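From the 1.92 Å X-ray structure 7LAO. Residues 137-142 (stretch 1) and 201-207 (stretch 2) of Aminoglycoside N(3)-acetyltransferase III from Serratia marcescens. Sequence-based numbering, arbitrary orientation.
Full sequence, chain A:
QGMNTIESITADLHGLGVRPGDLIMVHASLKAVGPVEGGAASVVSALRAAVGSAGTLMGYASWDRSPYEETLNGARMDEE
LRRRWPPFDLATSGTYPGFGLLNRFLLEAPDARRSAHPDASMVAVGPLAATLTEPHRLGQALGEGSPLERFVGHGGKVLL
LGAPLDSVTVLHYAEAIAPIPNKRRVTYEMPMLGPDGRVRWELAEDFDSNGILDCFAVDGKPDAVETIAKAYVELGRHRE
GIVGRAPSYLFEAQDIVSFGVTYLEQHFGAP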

ATOM      1  N   ARG A 137      11.095  -7.398   6.038  1.00 41.13           N
ATOM      2  CA  ARG A 137      12.537  -7.222   6.030  1.00 40.07           C
ATOM      3  C   ARG A 137      13.008  -6.360   4.872  1.00 43.00           C
ATOM      4  O   ARG A 137      12.375  -6.279   3.812  1.00 41.43           O
ATOM      5  CB  ARG A 137      13.252  -8.581   5.976  1.00 47.93           C
ATOM      6  CG  ARG A 137      12.515  -9.743   6.658  1.00 51.49           C
ATOM      7  CD  ARG A 137      13.394 -10.983   6.763  1.00 54.20           C
ATOM      8  NE  ARG A 137      12.670 -12.185   7.189  1.00 62.04           N
ATOM      9  CZ  ARG A 137      12.521 -12.579   8.456  1.00 64.24           C
ATOM     10  NH1 ARG A 137      13.032 -11.859   9.456  1.00 75.01           N
ATOM     11  NH2 ARG A 137      11.844 -13.694   8.730  1.00 59.13           N
ATOM     12  N   LEU A 138      14.157  -5.724   5.087  1.00 45.21           N
ATOM     13  CA  LEU A 138      14.852  -5.084   3.984  1.00 50.02           C
ATOM     14  C   LEU A 138      15.115  -6.097   2.876  1.00 51.11           C
ATOM     15  O   LEU A 138      15.577  -7.207   3.137  1.00 46.79           O
ATOM     16  CB  LEU A 138      16.166  -4.494   4.460  1.00 48.37           C
ATOM     17  CG  LEU A 138      15.965  -3.351   5.435  1.00 51.92           C
ATOM     18  CD1 LEU A 138      17.296  -2.723   5.704  1.00 57.26           C
ATOM     19  CD2 LEU A 138      14.954  -2.344   4.859  1.00 50.44           C
ATOM     20  N   GLY A 139      14.842  -5.699   1.625  1.00 48.70           N
ATOM     21  CA  GLY A 139      14.906  -6.607   0.502  1.00 44.88           C
ATOM     22  C   GLY A 139      13.626  -7.376   0.249  1.00 43.66           C
ATOM     23  O   GLY A 139      13.567  -8.178  -0.690  1.00 45.40           O
ATOM     24  N   GLN A 140      12.612  -7.184   1.077  1.00 37.98           N
ATOM     25  CA  GLN A 140      11.318  -7.822   0.914  1.00 37.33           C
ATOM     26  C   GLN A 140      10.246  -6.771   1.088  1.00 38.32           C
ATOM     27  O   GLN A 140       9.301  -6.917   1.864  1.00 36.98           O
ATOM     28  CB  GLN A 140      11.148  -8.991   1.888  1.00 40.59           C
ATOM     29  CG  GLN A 140      12.244 -10.042   1.756  1.00 49.52           C
ATOM     30  CD  GLN A 140      11.958 -11.323   2.519  1.00 51.59           C
ATOM     31  OE1 GLN A 140      11.556 -11.300   3.691  1.00 46.33           O
ATOM     32  NE2 GLN A 140      12.156 -12.463   1.840  1.00 51.21           N
ATOM     33  N   ALA A 141      10.409  -5.661   0.367  1.00 40.63           N
ATOM     34  CA  ALA A 141       9.515  -4.523   0.548  1.00 45.46           C
ATOM     35  C   ALA A 141       8.087  -4.857   0.122  1.00 40.67           C
ATOM     36  O   ALA A 141       7.136  -4.713   0.909  1.00 31.97           O
ATOM     37  CB  ALA A 141      10.042  -3.317  -0.237  1.00 49.96           C
ATOM     38  N   LEU A 142       7.908  -5.281  -1.131  1.00 31.82           N
ATOM     39  CA  LEU A 142       6.579  -5.468  -1.677  1.00 27.21           C
ATOM     40  C   LEU A 142       6.426  -6.803  -2.389  1.00 34.49           C
ATOM     41  O   LEU A 142       5.361  -7.060  -2.950  1.00 37.67           O
ATOM     42  CB  LEU A 142       6.248  -4.327  -2.677  1.00 29.31           C
ATOM     43  CG  LEU A 142       6.393  -2.905  -2.076  1.00 36.85           C
ATOM     44  CD1 LEU A 142       6.365  -1.772  -3.147  1.00 38.61           C
ATOM     45  CD2 LEU A 142       5.296  -2.653  -0.984  1.00 30.25           C
ATOM     46  N   TRP A 201      22.389   1.320  10.479  1.00 97.37           N
ATOM     47  CA  TRP A 201      21.989   1.515   9.094  1.00 92.41           C
ATOM     48  C   TRP A 201      22.319   0.283   8.290  1.00 91.88           C
ATOM     49  O   TRP A 201      23.446  -0.221   8.310  1.00 94.36           O
ATOM     50  CB  TRP A 201      22.647   2.727   8.456  1.00 93.48           C
ATOM     51  CG  TRP A 201      21.981   3.917   8.915  1.00 96.19           C
ATOM     52  CD1 TRP A 201      22.074   4.449  10.158  1.00 99.83           C
ATOM     53  CD2 TRP A 201      21.062   4.738   8.185  1.00 92.25           C
ATOM     54  NE1 TRP A 201      21.293   5.567  10.250  1.00101.07           N
ATOM     55  CE2 TRP A 201      20.660   5.768   9.052  1.00 93.01           C
ATOM     56  CE3 TRP A 201      20.559   4.720   6.879  1.00 89.84           C
ATOM     57  CZ2 TRP A 201      19.773   6.764   8.665  1.00 89.77           C
ATOM     58  CZ3 TRP A 201      19.678   5.712   6.499  1.00 83.07           C
ATOM     59  CH2 TRP A 201      19.296   6.721   7.388  1.00 82.73           C
ATOM     60  N   GLU A 202      21.317  -0.214   7.616  1.00 83.06           N
ATOM     61  CA  GLU A 202      21.427  -1.459   6.938  1.00 78.86           C
ATOM     62  C   GLU A 202      20.936  -1.245   5.549  1.00 82.61           C
ATOM     63  O   GLU A 202      20.182  -0.349   5.230  1.00 75.67           O
ATOM     64  CB  GLU A 202      20.606  -2.516   7.598  1.00 81.94           C
ATOM     65  CG  GLU A 202      21.226  -3.880   7.583  1.00 92.10           C
ATOM     66  CD  GLU A 202      20.471  -4.785   8.512  1.00 95.72           C
ATOM     67  OE1 GLU A 202      19.430  -5.341   8.078  1.00 97.50           O
ATOM     68  OE2 GLU A 202      20.884  -4.903   9.681  1.00100.21           O
ATOM     69  N   LEU A 203      21.321  -2.125   4.738  1.00 82.62           N
ATOM     70  CA  LEU A 203      21.189  -1.890   3.345  1.00 79.20           C
ATOM     71  C   LEU A 203      20.129  -2.799   2.770  1.00 73.03           C
ATOM     72  O   LEU A 203      19.995  -3.955   3.189  1.00 70.27           O
ATOM     73  CB  LEU A 203      22.524  -2.104   2.628  1.00 84.74           C
ATOM     74  CG  LEU A 203      22.506  -1.951   1.105  1.00 85.27           C
ATOM     75  CD1 LEU A 203      22.131  -0.530   0.713  1.00 88.50           C
ATOM     76  CD2 LEU A 203      23.851  -2.339   0.509  1.00 87.02           C
ATOM     77  N   ALA A 204      19.356  -2.278   1.815  1.00 66.85           N
ATOM     78  CA  ALA A 204      18.414  -3.078   1.054  1.00 68.19           C
ATOM     79  C   ALA A 204      18.777  -3.120  -0.425  1.00 66.98           C
ATOM     80  O   ALA A 204      19.350  -2.173  -0.978  1.00 63.89           O
ATOM     81  CB  ALA A 204      16.986  -2.532   1.210  1.00 63.54           C
ATOM     82  N   GLU A 205      18.272  -4.170  -1.070  1.00 66.13           N
ATOM     83  CA  GLU A 205      18.382  -4.416  -2.505  1.00 72.70           C
ATOM     84  C   GLU A 205      16.988  -4.938  -2.872  1.00 62.38           C
ATOM     85  O   GLU A 205      16.583  -5.991  -2.380  1.00 60.78           O
ATOM     86  CB  GLU A 205      19.448  -5.467  -2.801  1.00 83.91           C
ATOM     87  CG  GLU A 205      19.208  -6.253  -4.079  1.00 90.32           C
ATOM     88  CD  GLU A 205      20.010  -5.717  -5.251  1.00 93.54           C
ATOM     89  OE1 GLU A 205      20.600  -6.531  -5.991  1.00 92.04           O
ATOM     90  OE2 GLU A 205      20.050  -4.481  -5.429  1.00 95.07           O
ATOM     91  N   ASP A 206      16.250  -4.224  -3.723  1.00 57.04           N
ATOM     92  CA  ASP A 206      14.891  -4.640  -4.031  1.00 53.72           C
ATOM     93  C   ASP A 206      14.522  -4.176  -5.431  1.00 51.57           C
ATOM     94  O   ASP A 206      15.248  -3.415  -6.071  1.00 49.92           O
ATOM     95  CB  ASP A 206      13.899  -4.102  -2.988  1.00 55.97           C
ATOM     96  CG  ASP A 206      12.815  -5.108  -2.633  1.00 53.57           C
ATOM     97  OD1 ASP A 206      12.341  -5.801  -3.563  1.00 54.95           O
ATOM     98  OD2 ASP A 206      12.439  -5.214  -1.437  1.00 46.97           O
ATOM     99  N   PHE A 207      13.381  -4.670  -5.906  1.00 44.63           N
ATOM    100  CA  PHE A 207      12.861  -4.269  -7.199  1.00 50.49           C
ATOM    101  C   PHE A 207      12.484  -2.782  -7.181  1.00 44.84           C
ATOM    102  O   PHE A 207      12.064  -2.230  -6.160  1.00 44.45           O
ATOM    103  CB  PHE A 207      11.641  -5.123  -7.570  1.00 39.52           C
ATOM    104  CG  PHE A 207      11.954  -6.563  -7.825  1.00 42.22           C
ATOM    105  CD1 PHE A 207      12.564  -6.950  -9.000  1.00 46.92           C
ATOM    106  CD2 PHE A 207      11.645  -7.538  -6.877  1.00 51.40           C
ATOM    107  CE1 PHE A 207      12.860  -8.286  -9.234  1.00 45.35           C
ATOM    108  CE2 PHE A 207      11.944  -8.866  -7.103  1.00 56.61           C
ATOM    109  CZ  PHE A 207      12.540  -9.235  -8.298  1.00 54.14           C
TER
HETATM  110  O   HOH W   1      13.404  -3.791   0.790  1.00 44.00           O
HETATM  111  O   HOH W   2       9.507  -5.151  -3.557  1.00 39.26           O

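Residues 137-142 form an irregular segment that packs against the strand 201-207. The contact is small, with 296 Å² buried counting both sides. Asp-206 and Leu-138 contribute the most area.

Stretch 1 opens with a type II beta turn from Arg-137 to Gln-140. Gln-140 N donates to Arg-137 O at 2.9 Å and closes it. Gly-139 sits at phi 87°, psi -2°. At these angles a CB would be jammed against the carbonyl O of Leu-138, which by itself calls for glycine. An ideal CB would also lie 3.5 Å from Glu-205 O. The bare CA makes a CA-H...O contact instead, with Gly-139 CA 3.4 Å from Glu-205 O.

Asp-206 is the polar centre of the contact. Its CA-to-CB bond points toward stretch 1, and its chi1 of -141° lies between wells. In this conformation the two carboxylate oxygens have different partners. Ala-141 N donates to Asp-206 OD2 at 2.8 Å, and the N-H...O angle of 170° makes the bond nearly straight. Gln-140 N is also close to Asp-206 OD2, at 3.2 Å, but the angle is poor and no hydrogen bond forms. That NH is already used within the turn. Asp-206 OD1 accepts from Phe-207 N at 2.8 Å, so the carboxylate is also tied to its own strand.

Two waters extend this network. Water 1 accepts from Gly-139 N at 2.5 Å, a short distance, and donates to Asp-206 OD2 at 2.8 Å. Water 2 accepts from Leu-142 N and donates to Asp-206 OD1, both at 2.9 Å. Thus the carboxylate serves three backbone NH groups of stretch 1, one directly and two through water.

Leu-138 supplies the apolar part. Its CA-to-CB bond points toward the strand, and the side chain adopts the common mt rotamer. Leu-138 CB lies 3.9 Å from Ala-204 CB. Leu-138 CD1 reaches farther along the strand, to 3.8 Å from Glu-202 CB. Ala-204 also points toward stretch 1, and its CB is 3.8 Å from Gly-139 N.

The remaining long side chains contribute little. Glu-205 starts sideways, but its end leads away. Arg-137 behaves likewise and makes no contact with the strand. Gln-140 points away in an mt conformation. Leu-203 also points away; its backbone O, rather than its side chain, approaches Leu-138 CD1, at 3.9 Å.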